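Local coordinates for DUF5037 domain-containing protein (PDB 4GL6), which is of unknown function and belongs to the DUF5037 family, with an antiparallel and a mixed beta-sheet accompanied by several helices, at residues K123-V126 with D127-Q131; G76-L79 with L80-M84; E232-K235 with A236-G240; Y180-H184 with K185-K189. All coordinates share one frame; numbering follows the deposited sequence.

Interaction 1: K123-V126 with D127-Q131; sequences KNYV and DLCNQ
Tyr125 and Cys129 lie one turn apart on the short helix 122-129, where a cysteine sulfur-aromatic contact joins them. The SG of Cys129 is 3.8 Å from the centroid of the Tyr125 ring and 22° off its normal, so the sulfur sits over a face. It is shifted toward the rim, with the Tyr125 CE1 atom 3.6 Å from Cys129 SG. The tyrosine reaches this place because its CG is anti to the backbone N (chi1 177°), which leans the ring along the helix toward the next turn, while the SG of Cys129 turns back beside its own backbone N. The far end of the ring is anchored as well: the sulfur lies over the ring face while the hydroxyl is fixed by a hydrogen bond between Tyr125 OH and Leu139 O.

This is the last part of a helix that ends at Cys129, Asn130 being the first residue to leave helical backbone angles. Cys129 N still bonds to Tyr125 O at 2.9 Å, and Asn130 N closes the final turn on Val126 O, also at 2.9 Å. The Asn130 amide crosses the valine side chain at a slant, ND2 nearest CG1. That amide nitrogen is engaged by Gly172 O, which ties the end of the helix to the residue just beyond helix 156-171. Nearer the start, Leu128 N is 3.0 Å from Asn124 O in another i to i+4 bond, and the leucine CB and CD1 lie against the same carbonyl. The amide of Asn124 leads off the other way, its ND2 bonded to Glu118 O.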
loop_
_atom_site.group_PDB
_atom_site.type_symbol
_atom_site.label_atom_id
_atom_site.label_comp_id
_atom_site.label_asym_id
_atom_site.label_seq_id
_atom_site.Cartn_x
_atom_site.Cartn_y
_atom_site.Cartn_z
ATOM N N LYS A 123 7.445 -13.611 6.936
ATOM C CA LYS A 123 8.770 -14.125 7.311
ATOM C C LYS A 123 9.701 -14.395 6.096
ATOM O O LYS A 123 10.883 -14.061 6.147
ATOM C CB LYS A 123 8.672 -15.358 8.213
ATOM C CG LYS A 123 7.853 -16.529 7.670
ATOM C CD LYS A 123 8.252 -17.870 8.305
ATOM C CE LYS A 123 7.547 -19.043 7.631
ATOM N NZ LYS A 123 8.150 -20.356 7.976
ATOM N N ASN A 124 9.155 -14.949 5.011
ATOM C CA ASN A 124 9.930 -15.240 3.795
ATOM C C ASN A 124 10.296 -13.995 3.046
ATOM O O ASN A 124 11.369 -13.921 2.433
ATOM C CB ASN A 124 9.155 -16.150 2.838
ATOM C CG ASN A 124 8.973 -17.545 3.374
ATOM O OD1 ASN A 124 9.770 -18.034 4.167
ATOM N ND2 ASN A 124 7.935 -18.210 2.912
ATOM N N TYR A 125 9.375 -13.036 3.049
ATOM C CA TYR A 125 9.580 -11.767 2.376
ATOM C C TYR A 125 10.717 -10.986 3.043
ATOM O O TYR A 125 11.580 -10.454 2.353
ATOM C CB TYR A 125 8.267 -10.973 2.322
ATOM C CG TYR A 125 8.410 -9.608 1.708
ATOM C CD1 TYR A 125 8.888 -9.457 0.408
ATOM C CD2 TYR A 125 8.048 -8.451 2.417
ATOM C CE1 TYR A 125 9.024 -8.181 -0.173
ATOM C CE2 TYR A 125 8.181 -7.167 1.845
ATOM C CZ TYR A 125 8.673 -7.050 0.559
ATOM O OH TYR A 125 8.788 -5.824 0.017
ATOM N N VAL A 126 10.687 -10.921 4.371
ATOM C CA VAL A 126 11.739 -10.275 5.170
ATOM C C VAL A 126 13.096 -10.931 4.933
ATOM O O VAL A 126 14.105 -10.243 4.831
ATOM C CB VAL A 126 11.402 -10.296 6.683
ATOM C CG1 VAL A 126 12.603 -9.899 7.542
ATOM C CG2 VAL A 126 10.213 -9.395 6.971
ATOM N N ASP A 127 13.109 -12.259 4.874
ATOM C CA ASP A 127 14.328 -13.028 4.581
ATOM C C ASP A 127 14.884 -12.627 3.208
ATOM O O ASP A 127 16.087 -12.410 3.073
ATOM C CB ASP A 127 14.061 -14.545 4.648
ATOM C CG ASP A 127 15.158 -15.367 3.974
ATOM O OD1 ASP A 127 16.310 -15.326 4.462
ATOM O OD2 ASP A 127 14.869 -16.024 2.939
ATOM N N LEU A 128 14.007 -12.545 2.211
ATOM C CA LEU A 128 14.415 -12.135 0.872
ATOM C C LEU A 128 14.979 -10.707 0.874
ATOM O O LEU A 128 16.017 -10.455 0.263
ATOM C CB LEU A 128 13.268 -12.281 -0.139
ATOM C CG LEU A 128 13.092 -13.623 -0.856
ATOM C CD1 LEU A 128 13.158 -14.872 0.034
ATOM C CD2 LEU A 128 11.769 -13.541 -1.601
ATOM N N CYS A 129 14.324 -9.801 1.596
ATOM C CA CYS A 129 14.757 -8.394 1.643
ATOM C C CYS A 129 16.070 -8.160 2.368
ATOM O O CYS A 129 16.893 -7.393 1.879
ATOM C CB CYS A 129 13.679 -7.488 2.254
ATOM S SG CYS A 129 12.179 -7.362 1.258
ATOM N N ASN A 130 16.266 -8.847 3.493
ATOM C CA ASN A 130 17.426 -8.632 4.358
ATOM C C ASN A 130 18.638 -9.531 4.042
ATOM O O ASN A 130 18.937 -10.456 4.800
ATOM C CB ASN A 130 16.977 -8.796 5.831
ATOM C CG ASN A 130 15.816 -7.881 6.214
ATOM O OD1 ASN A 130 15.417 -6.966 5.457
ATOM N ND2 ASN A 130 15.296 -8.095 7.420
ATOM N N GLN A 131 19.347 -9.278 2.942
ATOM C CA GLN A 131 20.528 -10.105 2.594
ATOM C C GLN A 131 21.802 -9.755 3.388
ATOM O O GLN A 131 22.539 -10.653 3.802
ATOM C CB GLN A 131 20.813 -10.084 1.080
ATOM C CG GLN A 131 19.712 -10.688 0.211
ATOM C CD GLN A 131 19.536 -12.196 0.429
ATOM O OE1 GLN A 131 18.451 -12.658 0.788
ATOM N NE2 GLN A 131 20.612 -12.954 0.257
#

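Interaction 2: G76-L79 with L80-M84; sequences GQRL and LAKQM
Arg78 leaves the helix with CG anti to its backbone N (chi1 170°) and then bends at chi2, which folds the guanidinium forward over the next turn, onto Ala81 and Lys82. One face of the group lies above the backbone, Lys82 N being centred 3.9 Å from its plane. At its ends, Arg78 NH1 meets Ala81 CB at 3.7 Å and Arg78 NH2 meets Lys82 CB at 3.7 Å. NH2 forms a salt bridge with Asp49 and NH1 one with Glu85. Lys82 NZ, 5.2 Å from Arg78 NH2, also makes a long, weak ion pair with Asp49.

Gln83 folds back on the same helix 75-95, an i to i+4 return to the backbone. Its NE2 donates to Leu79 O at 2.9 Å and 173°, from above the carbonyl plane, while Gln83 N bonds to that oxygen at 3.3 Å from the opposite face. The carbonyl is thus gripped by two donors of one residue. NE2 also bonds to Ser120 O; an alanine here has no amide, and would probably leave Leu79 O with just the longer backbone bond and cost helix 75-95 one polar tie to the loop at Ser120.

Asp49 and Glu85 probably offset the positive charge that Arg78 and Lys82 bring close together, and the two bonds at Leu79 O are likely to polarise that carbonyl.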
loop_
_atom_site.group_PDB
_atom_site.type_symbol
_atom_site.label_atom_id
_atom_site.label_comp_id
_atom_site.label_asym_id
_atom_site.label_seq_id
_atom_site.Cartn_x
_atom_site.Cartn_y
_atom_site.Cartn_z
ATOM N N GLY A 76 0.199 -11.337 -4.909
ATOM C CA GLY A 76 1.140 -11.705 -3.828
ATOM C C GLY A 76 1.578 -10.454 -3.082
ATOM O O GLY A 76 1.628 -10.406 -1.845
ATOM N N GLN A 77 1.858 -9.440 -3.880
ATOM C CA GLN A 77 2.185 -8.108 -3.427
ATOM C C GLN A 77 1.083 -7.544 -2.511
ATOM O O GLN A 77 1.375 -6.981 -1.458
ATOM C CB GLN A 77 2.346 -7.231 -4.678
ATOM C CG GLN A 77 3.089 -5.947 -4.501
ATOM C CD GLN A 77 3.381 -5.293 -5.840
ATOM O OE1 GLN A 77 4.473 -5.435 -6.419
ATOM N NE2 GLN A 77 2.370 -4.645 -6.378
ATOM N N ARG A 78 -0.175 -7.695 -2.925
ATOM C CA ARG A 78 -1.335 -7.218 -2.146
ATOM C C ARG A 78 -1.456 -7.908 -0.795
ATOM O O ARG A 78 -1.753 -7.255 0.204
ATOM C CB ARG A 78 -2.657 -7.376 -2.928
ATOM C CG ARG A 78 -3.952 -7.147 -2.141
ATOM C CD ARG A 78 -3.981 -5.761 -1.503
ATOM N NE ARG A 78 -4.761 -5.727 -0.272
ATOM C CZ ARG A 78 -4.670 -4.788 0.675
ATOM N NH1 ARG A 78 -3.810 -3.779 0.587
ATOM N NH2 ARG A 78 -5.431 -4.878 1.753
ATOM N N LEU A 79 -1.254 -9.217 -0.783
ATOM C CA LEU A 79 -1.301 -9.981 0.455
ATOM C C LEU A 79 -0.228 -9.505 1.442
ATOM O O LEU A 79 -0.486 -9.478 2.654
ATOM C CB LEU A 79 -1.145 -11.478 0.181
ATOM C CG LEU A 79 -2.231 -12.159 -0.657
ATOM C CD1 LEU A 79 -1.798 -13.594 -0.980
ATOM C CD2 LEU A 79 -3.572 -12.121 0.049
ATOM N N LEU A 80 0.954 -9.126 0.934
ATOM C CA LEU A 80 2.023 -8.584 1.784
ATOM C C LEU A 80 1.591 -7.195 2.331
ATOM O O LEU A 80 1.751 -6.933 3.521
ATOM C CB LEU A 80 3.385 -8.563 1.064
ATOM C CG LEU A 80 4.137 -9.898 0.847
ATOM C CD1 LEU A 80 5.338 -9.712 -0.074
ATOM C CD2 LEU A 80 4.620 -10.531 2.150
ATOM N N ALA A 81 1.009 -6.352 1.475
ATOM C CA ALA A 81 0.442 -5.050 1.886
ATOM C C ALA A 81 -0.632 -5.213 2.950
ATOM O O ALA A 81 -0.626 -4.474 3.924
ATOM C CB ALA A 81 -0.138 -4.258 0.695
ATOM N N LYS A 82 -1.525 -6.194 2.774
ATOM C CA LYS A 82 -2.600 -6.479 3.750
ATOM C C LYS A 82 -2.017 -6.737 5.158
ATOM O O LYS A 82 -2.542 -6.235 6.171
ATOM C CB LYS A 82 -3.480 -7.663 3.281
ATOM C CG LYS A 82 -4.706 -8.009 4.144
ATOM C CD LYS A 82 -5.549 -9.114 3.500
ATOM C CE LYS A 82 -6.668 -9.605 4.418
ATOM N NZ LYS A 82 -7.564 -8.507 4.875
ATOM N N GLN A 83 -0.923 -7.491 5.204
ATOM C CA GLN A 83 -0.235 -7.784 6.467
ATOM C C GLN A 83 0.440 -6.565 7.070
ATOM O O GLN A 83 0.412 -6.389 8.287
ATOM C CB GLN A 83 0.758 -8.931 6.300
ATOM C CG GLN A 83 0.060 -10.267 6.257
ATOM C CD GLN A 83 0.921 -11.310 5.630
ATOM O OE1 GLN A 83 1.585 -12.091 6.319
ATOM N NE2 GLN A 83 0.961 -11.301 4.307
HETATM N N MSE A 84 1.052 -5.741 6.227
HETATM C CA MSE A 84 1.714 -4.494 6.683
HETATM C C MSE A 84 0.648 -3.549 7.299
HETATM O O MSE A 84 0.829 -3.021 8.391
HETATM C CB MSE A 84 2.489 -3.815 5.540
HETATM C CG MSE A 84 3.495 -2.780 6.024
HETATM SE SE MSE A 84 4.120 -1.651 4.599
HETATM C CE MSE A 84 5.431 -0.537 5.517
#

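Interaction 3: E232-K235 with A236-G240; sequences EIFK and AAKQG
Phe234 and Lys238 carry the apolar contact, running next to each other in the same direction. Both have CG anti to the backbone N (chi1 170° for Phe234), and the nearest approach is Phe234 CZ to Lys238 CD at 4.1 Å, an aliphatic stem beside the far end of a ring. The other side-chain neighbours of Phe234 include Phe216, met edge-to-face, and Tyr181.

The backbone hydrogen bonds run i to i+4 without a break. Lys238 N donates to Phe234 O at 2.9 Å, directly beneath the paired side chains. The bond from Gln239 N to Lys235 O, nearer the helix end, is longer at 3.3 Å.

Ionic partners take the two lysine ends. Lys238 NZ makes salt bridges with Glu159 and Asp156, and Lys235 NZ one with Glu157, so both amines are drawn to the acidic first turn of helix 156-171.

Gly240 N still bonds to Ala236 O at 2.9 Å, but its phi is positive, and a side chain at these backbone angles would collide with the preceding carbonyl oxygen. Such a glycine is a common way to end a helix, here the final helix 231-239, which lays one aromatic residue against the mixed sheet.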
loop_
_atom_site.group_PDB
_atom_site.type_symbol
_atom_site.label_atom_id
_atom_site.label_comp_id
_atom_site.label_asym_id
_atom_site.label_seq_id
_atom_site.Cartn_x
_atom_site.Cartn_y
_atom_site.Cartn_z
ATOM N N GLU A 232 10.437 14.448 19.380
ATOM C CA GLU A 232 10.289 15.918 19.317
ATOM C C GLU A 232 9.891 16.364 17.915
ATOM O O GLU A 232 9.001 17.187 17.764
ATOM C CB GLU A 232 11.569 16.611 19.799
ATOM C CG GLU A 232 11.923 16.270 21.257
ATOM C CD GLU A 232 13.425 16.021 21.438
ATOM O OE1 GLU A 232 14.249 16.954 21.269
ATOM O OE2 GLU A 232 13.788 14.863 21.741
ATOM N N ILE A 233 10.524 15.772 16.905
ATOM C CA ILE A 233 10.210 16.022 15.488
ATOM C C ILE A 233 8.777 15.567 15.148
ATOM O O ILE A 233 8.098 16.192 14.330
ATOM C CB ILE A 233 11.271 15.351 14.559
ATOM C CG1 ILE A 233 12.641 16.048 14.721
ATOM C CG2 ILE A 233 10.850 15.394 13.095
ATOM C CD1 ILE A 233 13.821 15.240 14.219
ATOM N N PHE A 234 8.346 14.468 15.766
ATOM C CA PHE A 234 6.988 13.929 15.606
ATOM C C PHE A 234 5.953 14.896 16.165
ATOM O O PHE A 234 4.984 15.218 15.467
ATOM C CB PHE A 234 6.872 12.548 16.260
ATOM C CG PHE A 234 5.476 12.025 16.344
ATOM C CD1 PHE A 234 4.812 11.592 15.202
ATOM C CD2 PHE A 234 4.829 11.917 17.571
ATOM C CE1 PHE A 234 3.513 11.097 15.268
ATOM C CE2 PHE A 234 3.535 11.420 17.648
ATOM C CZ PHE A 234 2.877 11.011 16.494
ATOM N N LYS A 235 6.174 15.370 17.395
ATOM C CA LYS A 235 5.267 16.340 18.028
ATOM C C LYS A 235 5.132 17.630 17.199
ATOM O O LYS A 235 4.016 18.087 16.961
ATOM C CB LYS A 235 5.660 16.642 19.489
ATOM C CG LYS A 235 5.396 15.469 20.421
ATOM C CD LYS A 235 5.343 15.811 21.907
ATOM C CE LYS A 235 6.717 15.996 22.521
ATOM N NZ LYS A 235 6.631 16.075 24.006
ATOM N N ALA A 236 6.261 18.158 16.726
ATOM C CA ALA A 236 6.287 19.360 15.888
ATOM C C ALA A 236 5.541 19.126 14.560
ATOM O O ALA A 236 4.726 19.963 14.167
ATOM C CB ALA A 236 7.717 19.834 15.639
ATOM N N ALA A 237 5.795 17.984 13.914
ATOM C CA ALA A 237 5.139 17.618 12.640
ATOM C C ALA A 237 3.617 17.487 12.773
ATOM O O ALA A 237 2.870 17.962 11.907
ATOM C CB ALA A 237 5.713 16.325 12.098
ATOM N N LYS A 238 3.189 16.872 13.878
ATOM C CA LYS A 238 1.773 16.651 14.212
ATOM C C LYS A 238 1.003 17.984 14.413
ATOM O O LYS A 238 -0.180 18.027 14.097
ATOM C CB LYS A 238 1.672 15.700 15.431
ATOM C CG LYS A 238 0.306 15.097 15.690
ATOM C CD LYS A 238 0.291 14.131 16.886
ATOM C CE LYS A 238 -1.155 13.780 17.287
ATOM N NZ LYS A 238 -1.390 13.005 18.537
ATOM N N GLN A 239 1.663 19.043 14.915
ATOM C CA GLN A 239 1.082 20.424 14.935
ATOM C C GLN A 239 1.201 21.081 13.544
ATOM O O GLN A 239 0.273 21.729 13.111
ATOM C CB GLN A 239 1.708 21.377 15.982
ATOM C CG GLN A 239 0.982 21.407 17.322
ATOM C CD GLN A 239 1.107 20.104 18.055
ATOM O OE1 GLN A 239 2.176 19.770 18.554
ATOM N NE2 GLN A 239 0.009 19.366 18.147
ATOM N N GLY A 240 2.348 20.920 12.872
ATOM C CA GLY A 240 2.615 21.490 11.539
ATOM C C GLY A 240 3.441 22.767 11.667
ATOM O O GLY A 240 2.874 23.859 11.591
#

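Interaction 4: Y180-H184 with K185-K189; sequences YYLDH and KSFEK
His184 and Glu188 cross one turn apart at the start of helix 184-194. With CG anti to the backbone N (chi1 -176°), the imidazole of His184 receives Glu188 CG over one face, a CH-pi contact with CG 4.2 Å from the ring centroid. Glu188 N bonds to His184 O at 3.0 Å, and His184 ND1 is hydrogen-bonded to Asp147.

Lys185 takes part mainly through its backbone N, with CB beside Asp183. A water bridges Lys185 N and Asp183 OD1, 3.1 Å from each, in the first turn, where amide protons lack helical partners. Asp183 is the N-cap: its OD1 accepts from Ser186 N at 3.1 Å and its OD2 from Ser186 OG at 3.1 Å, both from above the carboxylate plane, while Asp183 O takes Phe187 N at 2.8 Å. OD2 has a further donor in Gln213. A valine in place of Ser186 has no hydroxyl for Asp183 OD2, and the carboxylate would probably be held less firmly.

Leu182 packs against the first turn, its CD1 3.8 Å from Phe187 CA. Strand 175-182, paired with 140-147, passes through the N-cap Asp183 into helix 184-194, with Phe187 reaching Asp147 of strand 140-147 and Ser186 touching helix 204-210.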
loop_
_atom_site.group_PDB
_atom_site.type_symbol
_atom_site.label_atom_id
_atom_site.label_comp_id
_atom_site.label_asym_id
_atom_site.label_seq_id
_atom_site.Cartn_x
_atom_site.Cartn_y
_atom_site.Cartn_z
ATOM N N TYR A 180 -0.634 11.175 8.029
ATOM C CA TYR A 180 -1.316 12.442 7.726
ATOM C C TYR A 180 -2.448 12.622 8.725
ATOM O O TYR A 180 -3.262 11.705 8.883
ATOM C CB TYR A 180 -1.896 12.407 6.307
ATOM C CG TYR A 180 -0.879 12.489 5.195
ATOM C CD1 TYR A 180 -0.228 11.357 4.734
ATOM C CD2 TYR A 180 -0.605 13.712 4.555
ATOM C CE1 TYR A 180 0.702 11.434 3.694
ATOM C CE2 TYR A 180 0.322 13.797 3.517
ATOM C CZ TYR A 180 0.974 12.646 3.095
ATOM O OH TYR A 180 1.864 12.702 2.065
ATOM N N TYR A 181 -2.472 13.765 9.421
ATOM C CA TYR A 181 -3.542 14.116 10.379
ATOM C C TYR A 181 -4.483 15.116 9.684
ATOM O O TYR A 181 -4.334 16.336 9.797
ATOM C CB TYR A 181 -2.953 14.676 11.658
ATOM C CG TYR A 181 -2.112 13.661 12.410
ATOM C CD1 TYR A 181 -0.739 13.539 12.172
ATOM C CD2 TYR A 181 -2.682 12.819 13.356
ATOM C CE1 TYR A 181 0.039 12.610 12.868
ATOM C CE2 TYR A 181 -1.916 11.880 14.056
ATOM C CZ TYR A 181 -0.549 11.788 13.818
ATOM O OH TYR A 181 0.207 10.851 14.512
ATOM N N LEU A 182 -5.439 14.565 8.942
ATOM C CA LEU A 182 -6.386 15.338 8.145
ATOM C C LEU A 182 -7.593 15.810 8.950
ATOM O O LEU A 182 -8.026 15.146 9.890
ATOM C CB LEU A 182 -6.919 14.477 6.991
ATOM C CG LEU A 182 -5.930 13.830 6.030
ATOM C CD1 LEU A 182 -6.715 13.029 5.010
ATOM C CD2 LEU A 182 -5.100 14.890 5.323
ATOM N N ASP A 183 -8.142 16.955 8.555
ATOM C CA ASP A 183 -9.378 17.453 9.157
ATOM C C ASP A 183 -10.502 16.528 8.646
ATOM O O ASP A 183 -10.356 15.881 7.584
ATOM C CB ASP A 183 -9.614 18.945 8.846
ATOM C CG ASP A 183 -9.926 19.212 7.372
ATOM O OD1 ASP A 183 -11.119 19.106 6.951
ATOM O OD2 ASP A 183 -8.967 19.545 6.643
ATOM N N HIS A 184 -11.605 16.484 9.397
ATOM C CA HIS A 184 -12.748 15.594 9.102
ATOM C C HIS A 184 -13.228 15.611 7.666
ATOM O O HIS A 184 -13.226 14.570 7.001
ATOM C CB HIS A 184 -13.900 15.842 10.088
ATOM C CG HIS A 184 -15.073 14.899 9.910
ATOM N ND1 HIS A 184 -14.984 13.572 10.137
ATOM C CD2 HIS A 184 -16.393 15.147 9.512
ATOM C CE1 HIS A 184 -16.190 13.000 9.890
ATOM N NE2 HIS A 184 -17.046 13.970 9.514
ATOM N N LYS A 185 -13.603 16.784 7.162
ATOM C CA LYS A 185 -14.110 16.876 5.783
ATOM C C LYS A 185 -13.040 16.442 4.752
ATOM O O LYS A 185 -13.347 15.714 3.805
ATOM C CB LYS A 185 -14.736 18.256 5.514
ATOM C CG LYS A 185 -15.953 18.514 6.419
ATOM C CD LYS A 185 -16.796 19.733 6.048
ATOM C CE LYS A 185 -17.985 19.888 6.978
ATOM N NZ LYS A 185 -18.927 20.942 6.532
ATOM N N SER A 186 -11.791 16.845 4.963
ATOM C CA SER A 186 -10.691 16.397 4.089
ATOM C C SER A 186 -10.543 14.904 4.086
ATOM O O SER A 186 -10.353 14.307 3.026
ATOM C CB SER A 186 -9.338 16.995 4.484
ATOM O OG SER A 186 -9.198 18.238 3.859
ATOM N N PHE A 187 -10.586 14.320 5.282
ATOM C CA PHE A 187 -10.444 12.883 5.414
ATOM C C PHE A 187 -11.514 12.140 4.617
ATOM O O PHE A 187 -11.205 11.257 3.826
ATOM C CB PHE A 187 -10.481 12.426 6.878
ATOM C CG PHE A 187 -10.498 10.931 7.012
ATOM C CD1 PHE A 187 -9.315 10.200 6.906
ATOM C CD2 PHE A 187 -11.702 10.242 7.149
ATOM C CE1 PHE A 187 -9.337 8.813 6.969
ATOM C CE2 PHE A 187 -11.731 8.852 7.221
ATOM C CZ PHE A 187 -10.546 8.134 7.136
ATOM N N GLU A 188 -12.763 12.519 4.835
ATOM C CA GLU A 188 -13.910 11.865 4.182
ATOM C C GLU A 188 -13.853 11.880 2.656
ATOM O O GLU A 188 -14.272 10.917 2.023
ATOM C CB GLU A 188 -15.219 12.445 4.717
ATOM C CG GLU A 188 -15.497 12.053 6.189
ATOM C CD GLU A 188 -15.859 10.580 6.446
ATOM O OE1 GLU A 188 -16.516 9.931 5.602
ATOM O OE2 GLU A 188 -15.477 10.065 7.526
ATOM N N LYS A 189 -13.346 12.975 2.088
ATOM C CA LYS A 189 -13.134 13.085 0.639
ATOM C C LYS A 189 -11.968 12.202 0.220
ATOM O O LYS A 189 -12.036 11.527 -0.819
ATOM C CB LYS A 189 -12.808 14.516 0.226
ATOM C CG LYS A 189 -13.930 15.528 0.405
ATOM C CD LYS A 189 -13.406 16.918 0.105
ATOM C CE LYS A 189 -14.415 17.955 0.478
ATOM N NZ LYS A 189 -13.801 19.307 0.373
HETATM O O HOH W 1 -13.479 19.281 9.001
#

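How the interactions relate
Along the chain the order is interaction 2, interaction 1, interaction 4, interaction 3, and the four fall into two touching pairs. Interactions 1 and 2 have centres 14 Å apart and meet where Tyr125 CG packs on Leu80 CD1 at 3.6 Å, joining helix 122-129 to the long helix 75-95. Interactions 3 and 4 have centres 18 Å apart; there Tyr181 of strand 175-182 touches Phe234 and Lys238, joining helix 231-239 to the mixed sheet. Between the pairs there is no touch, the nearest atoms of interactions 2 and 4 being about 13 Å apart. Interactions 1 and 4 lie on opposite sides of the chain's centre. Three contacts lie within helices, and interaction 4 at a strand-to-helix junction.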